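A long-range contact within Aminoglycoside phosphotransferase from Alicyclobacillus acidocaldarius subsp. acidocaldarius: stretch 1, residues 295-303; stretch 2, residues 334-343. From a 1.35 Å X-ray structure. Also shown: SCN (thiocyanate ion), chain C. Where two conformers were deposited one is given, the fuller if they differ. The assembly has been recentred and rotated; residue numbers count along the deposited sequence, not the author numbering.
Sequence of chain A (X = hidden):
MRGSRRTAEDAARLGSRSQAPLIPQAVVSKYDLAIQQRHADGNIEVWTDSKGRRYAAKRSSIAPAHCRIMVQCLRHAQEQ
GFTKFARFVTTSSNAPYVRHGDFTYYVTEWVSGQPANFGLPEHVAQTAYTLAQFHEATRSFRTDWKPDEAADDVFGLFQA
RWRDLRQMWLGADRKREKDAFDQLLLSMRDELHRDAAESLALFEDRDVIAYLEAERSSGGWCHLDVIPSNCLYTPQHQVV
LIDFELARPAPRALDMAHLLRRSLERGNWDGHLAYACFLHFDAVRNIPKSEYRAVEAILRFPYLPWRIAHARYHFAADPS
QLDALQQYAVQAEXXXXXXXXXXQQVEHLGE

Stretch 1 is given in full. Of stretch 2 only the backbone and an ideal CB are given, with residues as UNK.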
# COMPACT_ATOMS: atom_id res chain seq x y z
N VAL A 295 -2.80 2.83 14.50
CA VAL A 295 -2.53 3.69 13.36
C VAL A 295 -1.57 4.82 13.77
O VAL A 295 -0.62 5.11 13.06
CB VAL A 295 -3.85 4.27 12.79
CG1 VAL A 295 -3.55 5.38 11.80
CG2 VAL A 295 -4.68 3.19 12.13
N GLU A 296 -1.78 5.42 14.95
CA GLU A 296 -0.86 6.44 15.41
C GLU A 296 0.57 5.91 15.58
O GLU A 296 1.54 6.61 15.28
CB GLU A 296 -1.31 7.00 16.75
CG GLU A 296 -2.57 7.84 16.69
CD GLU A 296 -2.92 8.40 18.06
OE1 GLU A 296 -3.37 7.62 18.94
OE2 GLU A 296 -2.72 9.61 18.24
N ALA A 297 0.70 4.69 16.10
CA ALA A 297 2.03 4.10 16.28
C ALA A 297 2.78 4.04 14.95
O ALA A 297 3.98 4.38 14.85
CB ALA A 297 1.92 2.69 16.86
N ILE A 298 2.06 3.62 13.92
CA ILE A 298 2.66 3.50 12.61
C ILE A 298 3.00 4.90 12.05
O ILE A 298 4.12 5.13 11.60
CB ILE A 298 1.74 2.72 11.65
CG1 ILE A 298 1.60 1.27 12.08
CG2 ILE A 298 2.28 2.76 10.22
CD1 ILE A 298 0.36 0.59 11.56
N LEU A 299 2.02 5.81 12.04
CA LEU A 299 2.26 7.15 11.51
C LEU A 299 3.31 7.97 12.23
O LEU A 299 4.02 8.76 11.61
CB LEU A 299 1.01 7.98 11.52
CG LEU A 299 -0.09 7.56 10.60
CD1 LEU A 299 -1.25 8.53 10.74
CD2 LEU A 299 0.43 7.55 9.17
N ARG A 300 3.43 7.77 13.54
CA ARG A 300 4.38 8.54 14.31
C ARG A 300 5.82 8.19 13.94
O ARG A 300 6.71 9.03 14.04
CB ARG A 300 4.15 8.28 15.81
CG ARG A 300 5.17 8.88 16.78
CD ARG A 300 5.30 10.38 16.71
NE ARG A 300 4.13 11.06 17.25
CZ ARG A 300 4.00 12.38 17.32
NH1 ARG A 300 2.90 12.89 17.86
NH2 ARG A 300 4.96 13.19 16.87
N PHE A 301 6.05 6.94 13.53
CA PHE A 301 7.42 6.54 13.20
C PHE A 301 7.92 7.36 12.00
O PHE A 301 7.15 7.52 11.04
CB PHE A 301 7.51 5.07 12.81
CG PHE A 301 8.91 4.58 12.79
CD1 PHE A 301 9.51 4.08 13.95
CD2 PHE A 301 9.66 4.67 11.62
CE1 PHE A 301 10.82 3.66 13.92
CE2 PHE A 301 10.97 4.25 11.59
CZ PHE A 301 11.56 3.74 12.74
N PRO A 302 9.17 7.85 12.03
CA PRO A 302 9.72 8.61 10.90
C PRO A 302 10.17 7.70 9.74
O PRO A 302 11.35 7.52 9.46
CB PRO A 302 10.88 9.38 11.54
CG PRO A 302 11.38 8.45 12.60
CD PRO A 302 10.14 7.74 13.14
N TYR A 303 9.17 7.11 9.11
CA TYR A 303 9.38 6.12 8.07
C TYR A 303 10.12 6.67 6.86
O TYR A 303 11.03 6.03 6.35
CB TYR A 303 8.01 5.59 7.61
CG TYR A 303 8.08 4.68 6.42
CD1 TYR A 303 8.49 3.35 6.54
CD2 TYR A 303 7.72 5.15 5.16
CE1 TYR A 303 8.55 2.52 5.43
CE2 TYR A 303 7.77 4.33 4.05
CZ TYR A 303 8.17 3.02 4.18
OH TYR A 303 8.21 2.27 3.03
N UNK A 334 4.23 20.87 10.19
CA UNK A 334 2.84 20.52 9.85
C UNK A 334 2.50 19.07 10.22
O UNK A 334 1.41 18.79 10.72
CB UNK A 334 2.60 20.74 8.36
N UNK A 335 3.45 18.18 10.00
CA UNK A 335 3.29 16.77 10.38
C UNK A 335 3.14 16.63 11.91
O UNK A 335 2.25 15.93 12.40
CB UNK A 335 4.48 15.95 9.89
N UNK A 336 4.02 17.31 12.65
CA UNK A 336 3.94 17.33 14.12
C UNK A 336 2.58 17.85 14.58
O UNK A 336 1.95 17.26 15.45
CB UNK A 336 5.06 18.19 14.71
N UNK A 337 2.12 18.94 13.97
CA UNK A 337 0.83 19.54 14.34
C UNK A 337 -0.34 18.59 14.09
O UNK A 337 -1.28 18.49 14.87
CB UNK A 337 0.61 20.84 13.56
N UNK A 338 -0.29 17.90 12.97
CA UNK A 338 -1.34 16.96 12.65
C UNK A 338 -1.37 15.80 13.64
O UNK A 338 -2.43 15.42 14.12
CB UNK A 338 -1.16 16.44 11.22
N UNK A 339 -0.20 15.24 13.91
CA UNK A 339 -0.13 14.10 14.82
C UNK A 339 -0.54 14.51 16.22
O UNK A 339 -1.15 13.72 16.91
CB UNK A 339 1.28 13.51 14.84
N UNK A 340 -0.25 15.74 16.60
CA UNK A 340 -0.65 16.28 17.90
C UNK A 340 -2.16 16.39 18.05
O UNK A 340 -2.74 16.01 19.06
CB UNK A 340 -0.02 17.66 18.11
N UNK A 341 -2.81 16.95 17.03
CA UNK A 341 -4.26 17.09 17.05
C UNK A 341 -4.95 15.72 17.00
O UNK A 341 -5.96 15.53 17.67
CB UNK A 341 -4.72 17.96 15.88
N UNK A 342 -4.40 14.77 16.24
CA UNK A 342 -4.97 13.43 16.19
C UNK A 342 -4.88 12.75 17.57
O UNK A 342 -5.82 12.11 18.02
CB UNK A 342 -4.25 12.59 15.13
N UNK A 343 -3.74 12.89 18.23
CA UNK A 343 -3.56 12.34 19.57
C UNK A 343 -4.60 12.89 20.54
O UNK A 343 -5.19 12.15 21.33
CB UNK A 343 -2.15 12.64 20.08
S SCN C . 7.36 9.48 7.74
C SCN C . 6.01 9.93 7.83
N SCN C . 4.98 10.28 7.90

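Stretch 2 is helical throughout, and its axis runs nearly antiparallel to helix 295-300 (167°), with a closest approach of 11.3 Å. The CA-to-CB direction is the first evidence at each position.

At position 334 nothing of stretch 1 lies within 5.5 Å of the ideal CB, and any helix-compatible residue would do; it is Lys334.

Position 335 points sideways, and its CB also lacks a neighbour within 5.5 Å. Farther off, the carbonyls of Leu299 and Arg300, which accept no backbone hydrogen bond within the stretch, offer acceptors, and a thiocyanate lies nearby. A long donor, lysine or arginine, would suit both. The residue is Arg335, extended with chi1 to chi3 all t. Arg335 NH2 gives weak hydrogen bonds to Leu299 O (3.1 Å) and Arg300 O (2.9 Å), and Arg335 NE gives a weak one to SCN N (3.2 Å). Arg300 O and the thiocyanate nitrogen both lie at the guanidinium edge, near its plane.

Position 336 also points sideways, its ideal CB 5.5 Å from Arg300 NH2. An acceptor of moderate length, Gln, Glu or Asp, would fit. Gln336, given in one of its two deposited conformers, accepts a hydrogen bond from Arg300 NH2 at OE1 (3.3 Å). Water 2 reinforces the link, donating to Gln336 O and accepting from Arg300 NH1 (2.9 Å).

Position 337 is out of reach and undemanding: Ala337. Position 338 points sideways with no near neighbour, so stretch 1 decides little; Phe338 CE2 comes no closer than 4.6 Å, to Leu299 CD1.

Position 339 points toward stretch 1, its ideal CB 3.5 Å from Arg300 NH1. Leu299 offers an apolar surface beyond, favouring leucine, isoleucine or methionine. Leu339 (chi1 m, chi2 t) places CD2 4.0 Å from Leu299 CB, while its CB covers one face of the Arg300 guanidinium. Its carbonyl is joined to Glu296 OE2 through water 1.

Position 340 points away and suits a small residue among many: Ala340. Position 341 is out of reach; Ser341 turns its hydroxyl back to its own helix.

Position 342 points toward stretch 1, its ideal CB 4.6 Å from Glu296 OE2. The carboxylate would admit a polar group, the aliphatic stem an apolar one. Leu342 takes the second course, CD2 meeting Glu296 CG at 3.9 Å.

At position 343 the ideal CB is 3.6 Å from Glu296 OE2, with the Arg300 guanidinium also near, so small, polar or long flexible residues could serve. Arg343 reaches past the carboxylate; Arg343 NH2 lies 3.5 Å from Arg300 NH1, like charges without a hydrogen bond, both being donors.

Stretch 2 334-343: KRQAFLASLR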
# COMPACT_ATOMS: atom_id res chain seq x y z
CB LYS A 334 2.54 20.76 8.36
CG LYS A 334 2.29 22.21 8.02
CD LYS A 334 0.97 22.71 8.59
CE LYS A 334 -0.22 22.24 7.77
NZ LYS A 334 -1.46 22.92 8.21
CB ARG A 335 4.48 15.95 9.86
CG ARG A 335 4.50 14.51 10.34
CD ARG A 335 5.65 13.73 9.71
NE ARG A 335 5.75 12.37 10.21
CZ ARG A 335 6.29 12.03 11.39
NH1 ARG A 335 6.80 12.96 12.19
NH2 ARG A 335 6.32 10.76 11.76
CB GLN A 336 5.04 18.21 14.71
CG GLN A 336 6.44 17.62 14.61
CD GLN A 336 6.58 16.31 15.35
OE1 GLN A 336 6.21 16.20 16.52
NE2 GLN A 336 7.13 15.32 14.69
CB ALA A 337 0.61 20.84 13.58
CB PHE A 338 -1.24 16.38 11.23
CG PHE A 338 -2.20 15.27 11.03
CD1 PHE A 338 -3.55 15.52 10.84
CD2 PHE A 338 -1.80 13.95 11.21
CE1 PHE A 338 -4.46 14.47 10.78
CE2 PHE A 338 -2.70 12.91 11.13
CZ PHE A 338 -4.03 13.17 10.90
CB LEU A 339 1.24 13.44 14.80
CG LEU A 339 1.64 12.82 13.45
CD1 LEU A 339 3.11 12.45 13.47
CD2 LEU A 339 0.77 11.61 13.13
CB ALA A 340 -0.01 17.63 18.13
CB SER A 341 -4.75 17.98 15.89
OG SER A 341 -4.28 17.50 14.66
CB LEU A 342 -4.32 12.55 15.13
CG LEU A 342 -4.76 11.09 15.04
CD1 LEU A 342 -6.25 10.99 14.78
CD2 LEU A 342 -3.95 10.35 13.98
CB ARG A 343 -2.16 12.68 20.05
CG ARG A 343 -1.88 12.21 21.46
CD ARG A 343 -0.38 12.22 21.77
NE ARG A 343 0.25 13.49 21.44
CZ ARG A 343 1.54 13.68 21.21
NH1 ARG A 343 1.97 14.89 20.88
NH2 ARG A 343 2.40 12.67 21.28
O HOH W 1 -1.02 10.97 16.64
O HOH W 2 3.24 15.75 17.39
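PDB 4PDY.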